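Local coordinates for protein hydrolase (Burkholderia cenocepacia, PDB 4QKU) that probably hydrolyses fumarylacetoacetate to fumarate and acetoacetate, the last step of phenylalanine and tyrosine breakdown, as a metal-dependent member of the FAH family, at residues Val65-Leu70 and Asp83-Pro88; Ala117-Arg120 and Leu125-Gln128. All blocks are in the same frame, centred on the assembly; numbering follows the deposited sequence.

Contact 1 (Val65-Leu70 and Asp83-Pro88); sequences VDLAAL and DVLAAP
The start of helix 67-72, just after strand 63-66, and the type I turn Asp83-Ala86 come together at Ala68 and Leu85, whose CA atoms lie 5.2 Å apart. Leu85 supplies the side chain that reaches across to the helix. Its two methyls part over Leu67: CD2 settles on the Leu67 side chain, 3.9 Å from Leu67 CB, while CD1 reaches the main chain, 3.8 Å from Leu67 O. The two side chains run at about a right angle to each other, and Leu85 CD2 touches both CB and CD1 of Leu67. Leu85 CG sits opposite its own carbonyl carbon (chi1 -54°), which carries both methyls toward Leu67 and leaves CB to Ala68. There the Ala68 methyl lies against the turn backbone, with Ala68 CB 3.6 Å from Leu85 O.

Each partner is shaped by an aspartate of its own segment. Asp66, the N-cap residue, accepts Ala69 N through OD1 at 3.1 Å, and its OD2 forms a salt bridge with Arg55. Asp83 OD1 takes Leu85 N at 2.9 Å in an Asx turn, met from above the carboxylate plane. Leu108 of helix 98-111 and Phe44 of strand 44-49 also pack on Leu67, and Leu78 on Leu85, placing the contact in the apolar core of the N-terminal region. Across the interface the attraction is therefore apolar, whereas the polar bonds that set the backbone of the helix start and of the turn are made within each segment.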
loop_
_atom_site.group_PDB
_atom_site.type_symbol
_atom_site.label_atom_id
_atom_site.label_comp_id
_atom_site.label_asym_id
_atom_site.label_seq_id
_atom_site.Cartn_x
_atom_site.Cartn_y
_atom_site.Cartn_z
ATOM N N VAL B 65 -4.624 -27.419 14.112
ATOM C CA VAL B 65 -3.544 -28.260 13.674
ATOM C C VAL B 65 -2.240 -27.428 13.564
ATOM O O VAL B 65 -2.132 -26.489 12.781
ATOM C CB VAL B 65 -3.876 -28.906 12.326
ATOM C CG1 VAL B 65 -2.803 -29.904 11.938
ATOM C CG2 VAL B 65 -5.218 -29.621 12.423
ATOM N N ASP B 66 -1.255 -27.844 14.340
ATOM C CA ASP B 66 0.053 -27.249 14.319
ATOM C C ASP B 66 0.796 -27.872 13.150
ATOM O O ASP B 66 1.367 -28.936 13.285
ATOM C CB ASP B 66 0.767 -27.544 15.647
ATOM C CG ASP B 66 2.058 -26.756 15.818
ATOM O OD1 ASP B 66 2.817 -26.582 14.837
ATOM O OD2 ASP B 66 2.349 -26.341 16.965
ATOM N N LEU B 67 0.824 -27.170 12.023
ATOM C CA LEU B 67 1.476 -27.687 10.818
ATOM C C LEU B 67 2.978 -28.031 10.980
ATOM O O LEU B 67 3.416 -29.053 10.480
ATOM C CB LEU B 67 1.290 -26.727 9.632
ATOM C CG LEU B 67 -0.145 -26.479 9.175
ATOM C CD1 LEU B 67 -0.172 -25.624 7.911
ATOM C CD2 LEU B 67 -0.869 -27.803 8.935
ATOM N N ALA B 68 3.747 -27.167 11.642
ATOM C CA ALA B 68 5.174 -27.416 11.865
ATOM C C ALA B 68 5.388 -28.702 12.624
ATOM O O ALA B 68 6.160 -29.554 12.191
ATOM C CB ALA B 68 5.819 -26.264 12.631
ATOM N N ALA B 69 4.647 -28.843 13.725
ATOM C CA ALA B 69 4.691 -30.050 14.563
ATOM C C ALA B 69 4.287 -31.294 13.797
ATOM O O ALA B 69 4.872 -32.365 13.972
ATOM C CB ALA B 69 3.797 -29.898 15.783
ATOM N N LEU B 70 3.285 -31.150 12.948
ATOM C CA LEU B 70 2.823 -32.270 12.132
ATOM C C LEU B 70 3.917 -32.670 11.142
ATOM O O LEU B 70 4.141 -33.866 10.903
ATOM C CB LEU B 70 1.519 -31.900 11.419
ATOM C CG LEU B 70 0.540 -33.013 11.091
ATOM C CD1 LEU B 70 0.037 -33.715 12.348
ATOM C CD2 LEU B 70 -0.625 -32.443 10.287
ATOM N N ASP B 83 12.092 -24.154 4.816
ATOM C CA ASP B 83 11.012 -24.544 5.720
ATOM C C ASP B 83 9.979 -23.424 5.919
ATOM O O ASP B 83 10.188 -22.499 6.688
ATOM C CB ASP B 83 11.559 -24.990 7.068
ATOM C CG ASP B 83 10.472 -25.574 7.954
ATOM O OD1 ASP B 83 9.260 -25.473 7.602
ATOM O OD2 ASP B 83 10.819 -26.121 9.014
ATOM N N VAL B 84 8.856 -23.541 5.227
ATOM C CA VAL B 84 7.850 -22.484 5.219
ATOM C C VAL B 84 6.969 -22.499 6.467
ATOM O O VAL B 84 6.165 -21.585 6.668
ATOM C CB VAL B 84 6.945 -22.557 3.955
ATOM C CG1 VAL B 84 7.783 -22.475 2.684
ATOM C CG2 VAL B 84 6.078 -23.804 3.955
ATOM N N LEU B 85 7.121 -23.529 7.301
ATOM C CA LEU B 85 6.254 -23.681 8.473
ATOM C C LEU B 85 6.928 -23.188 9.755
ATOM O O LEU B 85 6.356 -23.252 10.828
ATOM C CB LEU B 85 5.807 -25.127 8.613
ATOM C CG LEU B 85 5.148 -25.733 7.366
ATOM C CD1 LEU B 85 4.974 -27.228 7.553
ATOM C CD2 LEU B 85 3.804 -25.105 7.063
ATOM N N ALA B 86 8.153 -22.695 9.623
ATOM C CA ALA B 86 8.832 -21.983 10.712
ATOM C C ALA B 86 8.491 -20.494 10.670
ATOM O O ALA B 86 8.825 -19.757 11.599
ATOM C CB ALA B 86 10.338 -22.164 10.606
ATOM N N ALA B 87 7.815 -20.061 9.605
ATOM C CA ALA B 87 7.628 -18.655 9.347
ATOM C C ALA B 87 6.484 -18.115 10.179
ATOM O O ALA B 87 5.507 -18.803 10.387
ATOM C CB ALA B 87 7.373 -18.417 7.862
ATOM N N PRO B 88 6.598 -16.869 10.642
ATOM C CA PRO B 88 5.535 -16.231 11.399
ATOM C C PRO B 88 4.341 -15.774 10.549
ATOM O O PRO B 88 3.384 -15.225 11.094
ATOM C CB PRO B 88 6.250 -15.024 12.036
ATOM C CG PRO B 88 7.275 -14.662 11.036
ATOM C CD PRO B 88 7.740 -15.957 10.434
#

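Contact 2 (Ala117-Arg120 and Leu125-Gln128); sequences ATLR and LRAQ
Two consecutive short helices of the N-terminal region, 117-120 (weakly bonded) and 123-129, pack against each other through Leu119 and Arg126 (CA to CA 6.5 Å). Arg126 reaches back to the preceding helix. Its CG lies 3.9 Å from Leu119 CD1, and beyond this apolar part the chain bends at chi3 (66°), turning the guanidinium back to the end of the first helix. There Arg126 NH1 donates to Arg120 O at 2.8 Å, with an N-H...O angle of 160°. The acceptor lies near the guanidinium plane, and the donor approaches in the carbonyl plane on a lone pair. A side chain of the second helix thus binds the last carbonyl of segment 117-120, while Asp122, just before helix 123-129 gets under way, accepts Leu125 N through OD1.

Arg120 runs alongside Arg126 in the same direction, but its guanidinium is directed elsewhere: NH1 donates to Arg114 O, and one face lies over Ala117 CA. The two guanidinium planes are 53° apart. On the apolar side Leu119 CD1 reaches Leu125 CG at 4.0 Å, while Leu111 of helix 98-111 and Phe112 also pack on Leu119.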
loop_
_atom_site.group_PDB
_atom_site.type_symbol
_atom_site.label_atom_id
_atom_site.label_comp_id
_atom_site.label_asym_id
_atom_site.label_seq_id
_atom_site.Cartn_x
_atom_site.Cartn_y
_atom_site.Cartn_z
ATOM N N ALA B 117 -6.640 -44.128 11.645
ATOM C CA ALA B 117 -6.190 -44.336 13.013
ATOM C C ALA B 117 -4.801 -43.730 13.322
ATOM O O ALA B 117 -4.455 -43.584 14.483
ATOM C CB ALA B 117 -6.167 -45.818 13.318
ATOM N N THR B 118 -4.033 -43.386 12.291
ATOM C CA THR B 118 -2.627 -43.023 12.428
ATOM C C THR B 118 -2.363 -41.990 13.515
ATOM O O THR B 118 -1.586 -42.240 14.434
ATOM C CB THR B 118 -2.062 -42.521 11.080
ATOM O OG1 THR B 118 -2.292 -43.514 10.061
ATOM C CG2 THR B 118 -0.572 -42.239 11.182
ATOM N N LEU B 119 -2.993 -40.825 13.419
ATOM C CA LEU B 119 -2.859 -39.806 14.453
ATOM C C LEU B 119 -3.929 -39.926 15.537
ATOM O O LEU B 119 -3.675 -39.660 16.704
ATOM C CB LEU B 119 -2.910 -38.415 13.839
ATOM C CG LEU B 119 -2.863 -37.253 14.839
ATOM C CD1 LEU B 119 -1.620 -37.316 15.715
ATOM C CD2 LEU B 119 -2.948 -35.921 14.094
ATOM N N ARG B 120 -5.123 -40.345 15.159
ATOM C CA ARG B 120 -6.239 -40.437 16.110
ATOM C C ARG B 120 -5.935 -41.297 17.334
ATOM O O ARG B 120 -6.220 -40.909 18.455
ATOM C CB ARG B 120 -7.447 -40.990 15.377
ATOM C CG ARG B 120 -8.655 -41.242 16.228
ATOM C CD ARG B 120 -9.632 -42.155 15.516
ATOM N NE ARG B 120 -9.153 -43.542 15.469
ATOM C CZ ARG B 120 -9.534 -44.460 14.572
ATOM N NH1 ARG B 120 -10.402 -44.171 13.591
ATOM N NH2 ARG B 120 -9.047 -45.685 14.653
ATOM N N LEU B 125 1.024 -38.093 20.657
ATOM C CA LEU B 125 1.339 -37.213 19.540
ATOM C C LEU B 125 0.224 -36.192 19.280
ATOM O O LEU B 125 0.502 -35.060 18.900
ATOM C CB LEU B 125 1.620 -38.053 18.296
ATOM C CG LEU B 125 2.173 -37.308 17.094
ATOM C CD1 LEU B 125 3.417 -36.508 17.469
ATOM C CD2 LEU B 125 2.461 -38.301 15.972
ATOM N N ARG B 126 -1.028 -36.587 19.502
ATOM C CA ARG B 126 -2.164 -35.651 19.467
ATOM C C ARG B 126 -2.025 -34.490 20.430
ATOM O O ARG B 126 -2.457 -33.370 20.133
ATOM C CB ARG B 126 -3.453 -36.352 19.845
ATOM C CG ARG B 126 -4.042 -37.146 18.724
ATOM C CD ARG B 126 -5.202 -37.972 19.220
ATOM N NE ARG B 126 -6.345 -37.169 19.673
ATOM C CZ ARG B 126 -7.621 -37.561 19.585
ATOM N NH1 ARG B 126 -7.949 -38.740 19.058
ATOM N NH2 ARG B 126 -8.579 -36.762 19.999
ATOM N N ALA B 127 -1.458 -34.767 21.594
ATOM C CA ALA B 127 -1.229 -33.724 22.589
ATOM C C ALA B 127 -0.106 -32.772 22.172
ATOM O O ALA B 127 -0.024 -31.663 22.680
ATOM C CB ALA B 127 -0.928 -34.343 23.943
ATOM N N GLN B 128 0.737 -33.197 21.233
ATOM C CA GLN B 128 1.810 -32.341 20.709
ATOM C C GLN B 128 1.451 -31.597 19.409
ATOM O O GLN B 128 2.079 -30.581 19.116
ATOM C CB GLN B 128 3.121 -33.112 20.529
#

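Contacts 1 and 2 follow one another along the chain, the first closing before the second opens, and their centres are 16 Å apart. Both lie in the fumarylacetoacetase N-terminal region, away from the predicted catalytic and metal-binding residues. They meet directly where Leu70 CD1 packs on Leu119 CD2 at 4.1 Å and Ala69 CB on Gln128 O at 3.8 Å. Helix 98-111 joins them further: Leu111 touches both Leu70 and Leu119. The five-stranded antiparallel sheet is a second tie, because strand 63-66 leads into helix 67-72 and pairs with strand 130-132, which follows helix 123-129. Together the contacts join these helices and the turn at 83-86 into one packed unit.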